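Local coordinates for protein MxaA (Stigmatella aurantiaca, PDB 4W4T) that carries, as its terminal domain, an NADPH-binding reductase of the myxalamid PKS-NRPS pathway that probably releases the carrier-bound product by reduction, ultimately as a primary alcohol, at residues P286-L297 against A387-P396; L237-G245 against S303-V311. One frame throughout, in Å; residues are numbered along the deposited sequence.

Interaction 1: P286-L297 against A387-P396; sequences PVDYVSSAIVDL and ALGGTGTSCP
The aromatic ring of Y289 lies against the backbone and side chain of C395, where helix 287-298 meets the loop that follows helix 382-388. C395 CB stands almost straight above the ring, 3.6 Å from its centroid and 6° off the normal, a CH-pi contact over the face. The sulfur leans outward: C395 SG is 4.2 Å from the same centroid, approaching obliquely, and it also reaches P286 CD at 3.8 Å. With CG anti to the backbone N (chi1 172°) the tyrosine ring is carried out toward the loop, and chi2 (69°) turns its face to C395. At the N-cap of the helix, P286 slides past P396, two rigid rings that pack beside the tyrosine without needing polar partners. Farther along, L388 acts as a knob in a hole formed by Y289, A293, D296 and L297; its CD1 meets A293 CB at 3.9 Å, and the small alanine lets it come close to the helix. T393 divides its two branches, CG2 approaching CD1 and CE1 of the Y289 ring obliquely, while OG1 donates to D296 OD2 over 2.5 Å. The other carboxylate oxygen, D296 OD1, forms a salt bridge with R78 of helix 66-78. The buried carboxylate is thus gripped at both oxygens, by the loop and by an arginine that probably stabilises its negative charge.

Interaction 2: L237-G245 against S303-V311; sequences LPVTILRPG and SIGQTYHLV
I241 and R243 bond to Q306, Y308 and L310, pairing strand 239-244 in parallel with strand 307-310 in the Rossmann-type sheet of this reductase domain. The short axes of the two strands cross at -20°. Alternate residues of the first strand do the bonding: I241 and R243 each use both N and O, with R243 N to Y308 O at 2.8 Å and Y308 N to I241 O at 2.9 Å. The register begins in the type II turn S303-Q306, where G305, with its positive phi, brings its N within 2.7 Å of V239 O.

On one face, the side chains of R243 and H309 run side by side in the same direction. R243 NH1 donates to H309 NE2 at 3.0 Å, the bond lying close to both planes, which are only 23° apart. An arginine extended from CG to NE spans this distance, passing its CD along the imidazole edge, and T307 CG2 lies over one guanidinium face, 3.6 Å above the plane and offset toward its rim. On the opposite face, L242, Y308 and L310 are apolar or aromatic, as befits the side packed against helix 287-298; L310 CD1 reaches back to L242 CB at 4.1 Å.

A second shell fixes the polar groups. E226 of helix 217-234 forms a salt bridge with R243 NH2, R230 of the same helix donates to T307 OG1, and H309 ND1 is hydrogen-bonded to the backbone O of D380. Since that carbonyl can only accept, the proton is expected on ND1, leaving NE2 to accept from the arginine. At the far end, G245 N bonds to L310 O at 3.0 Å, the donor standing 49° out of the carbonyl plane.

Helix 287-298 ties the two contacts together: one side of it meets segment 387-396 in interaction 1, while I294 and L297 press on the sheet of interaction 2. I294 CG1 lies 3.6 Å from L310 CD1, and L297 CD1 is 3.7 Å from L242 CD2. A probable hydrogen bond of 2.7 Å between L297 O and S303 OG links the helix to the turn before strand 307-310. The centres of the contacts are 13 Å apart. Both approach the NADPH site, empty in this chain and lined by F66, L67 and N149: the side chain of P244 is about 5 Å from that of L67 and about 6 Å from that of N149, whereas the side chain of D288 is about 8 Å from that of F66.

Interaction 1: P286-L297 against A387-P396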
loop_
_atom_site.group_PDB
_atom_site.type_symbol
_atom_site.label_atom_id
_atom_site.label_comp_id
_atom_site.label_asym_id
_atom_site.label_seq_id
_atom_site.Cartn_x
_atom_site.Cartn_y
_atom_site.Cartn_z
ATOM N N PRO A 286 -26.142 7.408 -4.983
ATOM C CA PRO A 286 -25.716 8.809 -4.906
ATOM C C PRO A 286 -25.812 9.400 -3.490
ATOM O O PRO A 286 -26.787 9.153 -2.780
ATOM C CB PRO A 286 -26.682 9.512 -5.847
ATOM C CG PRO A 286 -27.002 8.460 -6.895
ATOM C CD PRO A 286 -27.100 7.180 -6.092
ATOM N N VAL A 287 -24.825 10.201 -3.120
ATOM C CA VAL A 287 -24.741 10.739 -1.748
ATOM C C VAL A 287 -25.956 11.607 -1.373
ATOM O O VAL A 287 -26.346 11.646 -0.192
ATOM C CB VAL A 287 -23.445 11.544 -1.547
ATOM C CG1 VAL A 287 -23.456 12.846 -2.356
ATOM C CG2 VAL A 287 -23.215 11.812 -0.044
ATOM N N ASP A 288 -26.590 12.261 -2.358
ATOM C CA ASP A 288 -27.774 13.071 -2.033
ATOM C C ASP A 288 -28.960 12.198 -1.604
ATOM O O ASP A 288 -29.766 12.612 -0.764
ATOM C CB ASP A 288 -28.185 14.017 -3.178
ATOM C CG ASP A 288 -28.162 13.362 -4.568
ATOM O OD1 ASP A 288 -27.229 12.593 -4.860
ATOM O OD2 ASP A 288 -29.081 13.662 -5.373
ATOM N N TYR A 289 -29.042 10.975 -2.108
ATOM C CA TYR A 289 -30.063 10.059 -1.611
ATOM C C TYR A 289 -29.745 9.551 -0.199
ATOM O O TYR A 289 -30.633 9.476 0.648
ATOM C CB TYR A 289 -30.238 8.873 -2.557
ATOM C CG TYR A 289 -31.134 7.798 -1.988
ATOM C CD1 TYR A 289 -32.505 8.018 -1.817
ATOM C CD2 TYR A 289 -30.612 6.567 -1.611
ATOM C CE1 TYR A 289 -33.317 7.043 -1.298
ATOM C CE2 TYR A 289 -31.418 5.577 -1.100
ATOM C CZ TYR A 289 -32.768 5.821 -0.939
ATOM O OH TYR A 289 -33.567 4.838 -0.419
ATOM N N VAL A 290 -28.492 9.157 0.038
ATOM C CA VAL A 290 -28.124 8.643 1.350
ATOM C C VAL A 290 -28.356 9.704 2.417
ATOM O O VAL A 290 -28.999 9.434 3.436
ATOM C CB VAL A 290 -26.663 8.184 1.396
ATOM C CG1 VAL A 290 -26.335 7.643 2.768
ATOM C CG2 VAL A 290 -26.422 7.117 0.329
ATOM N N SER A 291 -27.874 10.918 2.177
ATOM C CA SER A 291 -28.023 11.956 3.197
ATOM C C SER A 291 -29.493 12.302 3.407
ATOM O O SER A 291 -29.924 12.441 4.547
ATOM C CB SER A 291 -27.222 13.216 2.854
ATOM O OG SER A 291 -27.632 13.809 1.637
ATOM N N SER A 292 -30.279 12.418 2.336
ATOM C CA SER A 292 -31.702 12.735 2.521
ATOM C C SER A 292 -32.431 11.619 3.247
ATOM O O SER A 292 -33.283 11.887 4.086
ATOM C CB SER A 292 -32.403 13.016 1.184
ATOM O OG SER A 292 -31.998 14.266 0.670
ATOM N N ALA A 293 -32.103 10.367 2.931
ATOM C CA ALA A 293 -32.776 9.241 3.576
ATOM C C ALA A 293 -32.412 9.151 5.056
ATOM O O ALA A 293 -33.271 8.867 5.885
ATOM C CB ALA A 293 -32.444 7.920 2.873
ATOM N N ILE A 294 -31.136 9.357 5.376
ATOM C CA ILE A 294 -30.720 9.369 6.775
ATOM C C ILE A 294 -31.571 10.355 7.568
ATOM O O ILE A 294 -32.154 10.009 8.598
ATOM C CB ILE A 294 -29.240 9.744 6.923
ATOM C CG1 ILE A 294 -28.352 8.619 6.388
ATOM C CG2 ILE A 294 -28.911 10.037 8.403
ATOM C CD1 ILE A 294 -26.873 8.989 6.351
ATOM N N VAL A 295 -31.650 11.583 7.076
ATOM C CA VAL A 295 -32.368 12.619 7.814
ATOM C C VAL A 295 -33.859 12.296 7.849
ATOM O O VAL A 295 -34.467 12.354 8.906
ATOM C CB VAL A 295 -32.125 14.019 7.218
ATOM C CG1 VAL A 295 -33.037 15.062 7.889
ATOM C CG2 VAL A 295 -30.667 14.413 7.386
ATOM N N ASP A 296 -34.443 11.906 6.740
ATOM C CA ASP A 296 -35.834 11.530 6.691
ATOM C C ASP A 296 -36.161 10.427 7.664
ATOM O O ASP A 296 -37.053 10.540 8.406
ATOM C CB ASP A 296 -36.244 11.122 5.274
ATOM C CG ASP A 296 -36.548 12.307 4.395
ATOM O OD1 ASP A 296 -36.695 13.406 4.868
ATOM O OD2 ASP A 296 -36.703 12.146 3.219
ATOM N N LEU A 297 -35.395 9.358 7.641
ATOM C CA LEU A 297 -35.661 8.208 8.505
ATOM C C LEU A 297 -35.451 8.569 9.971
ATOM O O LEU A 297 -36.167 8.079 10.842
ATOM C CB LEU A 297 -34.769 7.028 8.135
ATOM C CG LEU A 297 -35.105 6.378 6.785
ATOM C CD1 LEU A 297 -33.911 5.556 6.299
ATOM C CD2 LEU A 297 -36.351 5.500 6.919
ATOM N N ALA A 387 -40.883 3.254 4.193
ATOM C CA ALA A 387 -40.784 4.342 5.149
ATOM C C ALA A 387 -40.649 5.699 4.444
ATOM O O ALA A 387 -41.037 6.731 4.993
ATOM C CB ALA A 387 -39.603 4.110 6.113
ATOM N N LEU A 388 -40.106 5.695 3.227
ATOM C CA LEU A 388 -39.878 6.941 2.504
ATOM C C LEU A 388 -41.000 7.289 1.505
ATOM O O LEU A 388 -40.933 8.319 0.853
ATOM C CB LEU A 388 -38.552 6.886 1.754
ATOM C CG LEU A 388 -37.298 6.807 2.639
ATOM C CD1 LEU A 388 -36.063 6.895 1.771
ATOM C CD2 LEU A 388 -37.304 7.901 3.693
ATOM N N GLY A 389 -42.005 6.434 1.390
ATOM C CA GLY A 389 -42.988 6.556 0.313
ATOM C C GLY A 389 -43.790 7.851 0.315
ATOM O O GLY A 389 -44.223 8.330 -0.741
ATOM N N GLY A 390 -43.993 8.422 1.500
ATOM C CA GLY A 390 -44.716 9.675 1.633
ATOM C C GLY A 390 -43.785 10.870 1.601
ATOM O O GLY A 390 -44.224 12.011 1.747
ATOM N N THR A 391 -42.487 10.609 1.434
ATOM C CA THR A 391 -41.490 11.673 1.302
ATOM C C THR A 391 -41.128 11.893 -0.163
ATOM O O THR A 391 -41.526 11.116 -1.027
ATOM C CB THR A 391 -40.173 11.350 2.050
ATOM O OG1 THR A 391 -39.425 10.392 1.284
ATOM C CG2 THR A 391 -40.441 10.800 3.453
ATOM N N GLY A 392 -40.334 12.925 -0.431
ATOM C CA GLY A 392 -39.847 13.162 -1.778
ATOM C C GLY A 392 -38.461 12.572 -1.992
ATOM O O GLY A 392 -37.735 12.991 -2.904
ATOM N N THR A 393 -38.110 11.580 -1.174
ATOM C CA THR A 393 -36.765 10.995 -1.212
ATOM C C THR A 393 -36.781 9.646 -1.916
ATOM O O THR A 393 -37.390 8.677 -1.449
ATOM C CB THR A 393 -36.176 10.844 0.199
ATOM O OG1 THR A 393 -36.082 12.141 0.799
ATOM C CG2 THR A 393 -34.770 10.201 0.143
ATOM N N SER A 394 -36.112 9.615 -3.062
ATOM C CA SER A 394 -36.071 8.445 -3.922
ATOM C C SER A 394 -34.691 8.395 -4.549
ATOM O O SER A 394 -34.132 9.432 -4.886
ATOM C CB SER A 394 -37.170 8.533 -4.991
ATOM O OG SER A 394 -37.134 7.435 -5.880
ATOM N N CYS A 395 -34.137 7.200 -4.710
ATOM C CA CYS A 395 -32.784 7.069 -5.229
ATOM C C CYS A 395 -32.741 7.262 -6.742
ATOM O O CYS A 395 -33.546 6.682 -7.465
ATOM C CB CYS A 395 -32.212 5.706 -4.866
ATOM S SG CYS A 395 -30.439 5.554 -5.174
ATOM N N PRO A 396 -31.817 8.104 -7.221
ATOM C CA PRO A 396 -31.651 8.267 -8.669
ATOM C C PRO A 396 -31.257 6.954 -9.335
ATOM O O PRO A 396 -30.582 6.112 -8.743
ATOM C CB PRO A 396 -30.532 9.305 -8.788
ATOM C CG PRO A 396 -30.562 10.058 -7.481
ATOM C CD PRO A 396 -31.011 9.062 -6.450
#

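Interaction 2: L237-G245 against S303-V311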
loop_
_atom_site.group_PDB
_atom_site.type_symbol
_atom_site.label_atom_id
_atom_site.label_comp_id
_atom_site.label_asym_id
_atom_site.label_seq_id
_atom_site.Cartn_x
_atom_site.Cartn_y
_atom_site.Cartn_z
ATOM N N LEU A 237 -31.856 2.383 24.747
ATOM C CA LEU A 237 -31.480 3.576 23.995
ATOM C C LEU A 237 -32.237 3.607 22.668
ATOM O O LEU A 237 -32.249 2.608 21.939
ATOM C CB LEU A 237 -29.967 3.603 23.730
ATOM C CG LEU A 237 -29.438 4.880 23.072
ATOM C CD1 LEU A 237 -29.576 6.056 24.040
ATOM C CD2 LEU A 237 -27.977 4.695 22.636
ATOM N N PRO A 238 -32.886 4.743 22.358
ATOM C CA PRO A 238 -33.512 4.871 21.038
ATOM C C PRO A 238 -32.451 5.040 19.961
ATOM O O PRO A 238 -31.653 5.982 20.004
ATOM C CB PRO A 238 -34.371 6.130 21.162
ATOM C CG PRO A 238 -34.518 6.372 22.643
ATOM C CD PRO A 238 -33.219 5.881 23.231
ATOM N N VAL A 239 -32.462 4.130 18.997
ATOM C CA VAL A 239 -31.429 4.064 17.975
ATOM C C VAL A 239 -32.054 3.820 16.612
ATOM O O VAL A 239 -33.004 3.062 16.506
ATOM C CB VAL A 239 -30.427 2.924 18.260
ATOM C CG1 VAL A 239 -29.499 2.731 17.102
ATOM C CG2 VAL A 239 -29.630 3.193 19.548
ATOM N N THR A 240 -31.519 4.466 15.584
ATOM C CA THR A 240 -31.781 4.045 14.208
ATOM C C THR A 240 -30.451 3.572 13.625
ATOM O O THR A 240 -29.390 4.165 13.882
ATOM C CB THR A 240 -32.398 5.176 13.351
ATOM O OG1 THR A 240 -31.397 6.139 12.997
ATOM C CG2 THR A 240 -33.490 5.877 14.107
ATOM N N ILE A 241 -30.496 2.475 12.875
ATOM C CA ILE A 241 -29.284 1.960 12.241
ATOM C C ILE A 241 -29.401 2.054 10.736
ATOM O O ILE A 241 -30.253 1.417 10.136
ATOM C CB ILE A 241 -29.009 0.509 12.656
ATOM C CG1 ILE A 241 -28.802 0.456 14.182
ATOM C CG2 ILE A 241 -27.802 -0.054 11.888
ATOM C CD1 ILE A 241 -28.611 -0.954 14.731
ATOM N N LEU A 242 -28.544 2.880 10.146
ATOM C CA LEU A 242 -28.573 3.178 8.721
ATOM C C LEU A 242 -27.341 2.586 8.055
ATOM O O LEU A 242 -26.226 2.924 8.431
ATOM C CB LEU A 242 -28.630 4.691 8.507
ATOM C CG LEU A 242 -29.730 5.249 9.412
ATOM C CD1 LEU A 242 -29.382 6.589 10.025
ATOM C CD2 LEU A 242 -31.020 5.303 8.639
ATOM N N ARG A 243 -27.550 1.713 7.067
ATOM C CA ARG A 243 -26.445 1.055 6.374
ATOM C C ARG A 243 -26.386 1.507 4.918
ATOM O O ARG A 243 -27.110 0.979 4.078
ATOM C CB ARG A 243 -26.607 -0.470 6.407
ATOM C CG ARG A 243 -26.662 -1.120 7.775
ATOM C CD ARG A 243 -26.976 -2.621 7.598
ATOM N NE ARG A 243 -26.842 -3.401 8.826
ATOM C CZ ARG A 243 -27.396 -4.593 9.018
ATOM N NH1 ARG A 243 -28.153 -5.145 8.071
ATOM N NH2 ARG A 243 -27.195 -5.237 10.160
ATOM N N PRO A 244 -25.533 2.491 4.615
ATOM C CA PRO A 244 -25.361 2.918 3.227
ATOM C C PRO A 244 -24.657 1.853 2.402
ATOM O O PRO A 244 -23.858 1.120 2.959
ATOM C CB PRO A 244 -24.488 4.171 3.349
ATOM C CG PRO A 244 -24.636 4.607 4.790
ATOM C CD PRO A 244 -24.760 3.327 5.547
ATOM N N GLY A 245 -24.962 1.771 1.117
ATOM C CA GLY A 245 -24.210 0.924 0.208
ATOM C C GLY A 245 -22.955 1.623 -0.275
ATOM O O GLY A 245 -22.243 2.267 0.495
ATOM N N SER A 303 -38.970 4.661 13.029
ATOM C CA SER A 303 -37.613 4.184 12.704
ATOM C C SER A 303 -36.835 3.676 13.913
ATOM O O SER A 303 -35.783 3.042 13.758
ATOM C CB SER A 303 -36.808 5.303 12.049
ATOM O OG SER A 303 -37.367 5.701 10.813
ATOM N N ILE A 304 -37.322 3.977 15.119
ATOM C CA ILE A 304 -36.587 3.611 16.329
ATOM C C ILE A 304 -36.486 2.105 16.449
ATOM O O ILE A 304 -37.480 1.399 16.295
ATOM C CB ILE A 304 -37.254 4.204 17.592
ATOM C CG1 ILE A 304 -37.175 5.728 17.549
ATOM C CG2 ILE A 304 -36.608 3.659 18.873
ATOM C CD1 ILE A 304 -37.971 6.416 18.659
ATOM N N GLY A 305 -35.267 1.620 16.681
ATOM C CA GLY A 305 -35.004 0.200 16.789
ATOM C C GLY A 305 -34.843 -0.479 15.434
ATOM O O GLY A 305 -34.524 -1.663 15.379
ATOM N N GLN A 306 -35.042 0.260 14.350
ATOM C CA GLN A 306 -35.068 -0.354 13.020
ATOM C C GLN A 306 -33.748 -0.205 12.271
ATOM O O GLN A 306 -32.903 0.601 12.643
ATOM C CB GLN A 306 -36.190 0.237 12.168
ATOM C CG GLN A 306 -37.566 0.215 12.830
ATOM C CD GLN A 306 -37.892 -1.128 13.434
ATOM O OE1 GLN A 306 -37.927 -2.150 12.742
ATOM N NE2 GLN A 306 -38.118 -1.140 14.743
ATOM N N THR A 307 -33.602 -0.985 11.194
ATOM C CA THR A 307 -32.403 -0.972 10.360
ATOM C C THR A 307 -32.815 -0.714 8.917
ATOM O O THR A 307 -33.802 -1.284 8.452
ATOM C CB THR A 307 -31.633 -2.315 10.482
ATOM O OG1 THR A 307 -31.133 -2.445 11.819
ATOM C CG2 THR A 307 -30.453 -2.408 9.476
ATOM N N TYR A 308 -32.086 0.155 8.215
ATOM C CA TYR A 308 -32.409 0.465 6.826
ATOM C C TYR A 308 -31.198 0.337 5.917
ATOM O O TYR A 308 -30.086 0.731 6.266
ATOM C CB TYR A 308 -33.003 1.873 6.714
ATOM C CG TYR A 308 -34.256 2.012 7.545
ATOM C CD1 TYR A 308 -35.493 1.636 7.035
ATOM C CD2 TYR A 308 -34.192 2.470 8.858
ATOM C CE1 TYR A 308 -36.650 1.739 7.800
ATOM C CE2 TYR A 308 -35.340 2.578 9.631
ATOM C CZ TYR A 308 -36.563 2.212 9.102
ATOM O OH TYR A 308 -37.703 2.312 9.871
ATOM N N HIS A 309 -31.434 -0.238 4.746
ATOM C CA HIS A 309 -30.395 -0.369 3.742
ATOM C C HIS A 309 -30.503 0.772 2.764
ATOM O O HIS A 309 -31.439 0.831 1.958
ATOM C CB HIS A 309 -30.507 -1.711 3.031
ATOM C CG HIS A 309 -30.084 -2.870 3.875
ATOM N ND1 HIS A 309 -30.391 -4.178 3.562
ATOM C CD2 HIS A 309 -29.377 -2.918 5.032
ATOM C CE1 HIS A 309 -29.884 -4.980 4.480
ATOM N NE2 HIS A 309 -29.257 -4.240 5.380
ATOM N N LEU A 310 -29.556 1.702 2.842
ATOM C CA LEU A 310 -29.588 2.857 1.962
ATOM C C LEU A 310 -28.763 2.542 0.728
ATOM O O LEU A 310 -27.633 3.003 0.573
ATOM C CB LEU A 310 -29.084 4.108 2.682
ATOM C CG LEU A 310 -29.827 4.368 3.994
ATOM C CD1 LEU A 310 -29.398 5.711 4.610
ATOM C CD2 LEU A 310 -31.334 4.324 3.774
ATOM N N VAL A 311 -29.360 1.721 -0.127
ATOM C CA VAL A 311 -28.749 1.240 -1.353
ATOM C C VAL A 311 -29.652 1.587 -2.520
ATOM O O VAL A 311 -30.844 1.824 -2.347
ATOM C CB VAL A 311 -28.524 -0.282 -1.315
ATOM C CG1 VAL A 311 -27.629 -0.666 -0.114
ATOM C CG2 VAL A 311 -29.868 -1.003 -1.223
#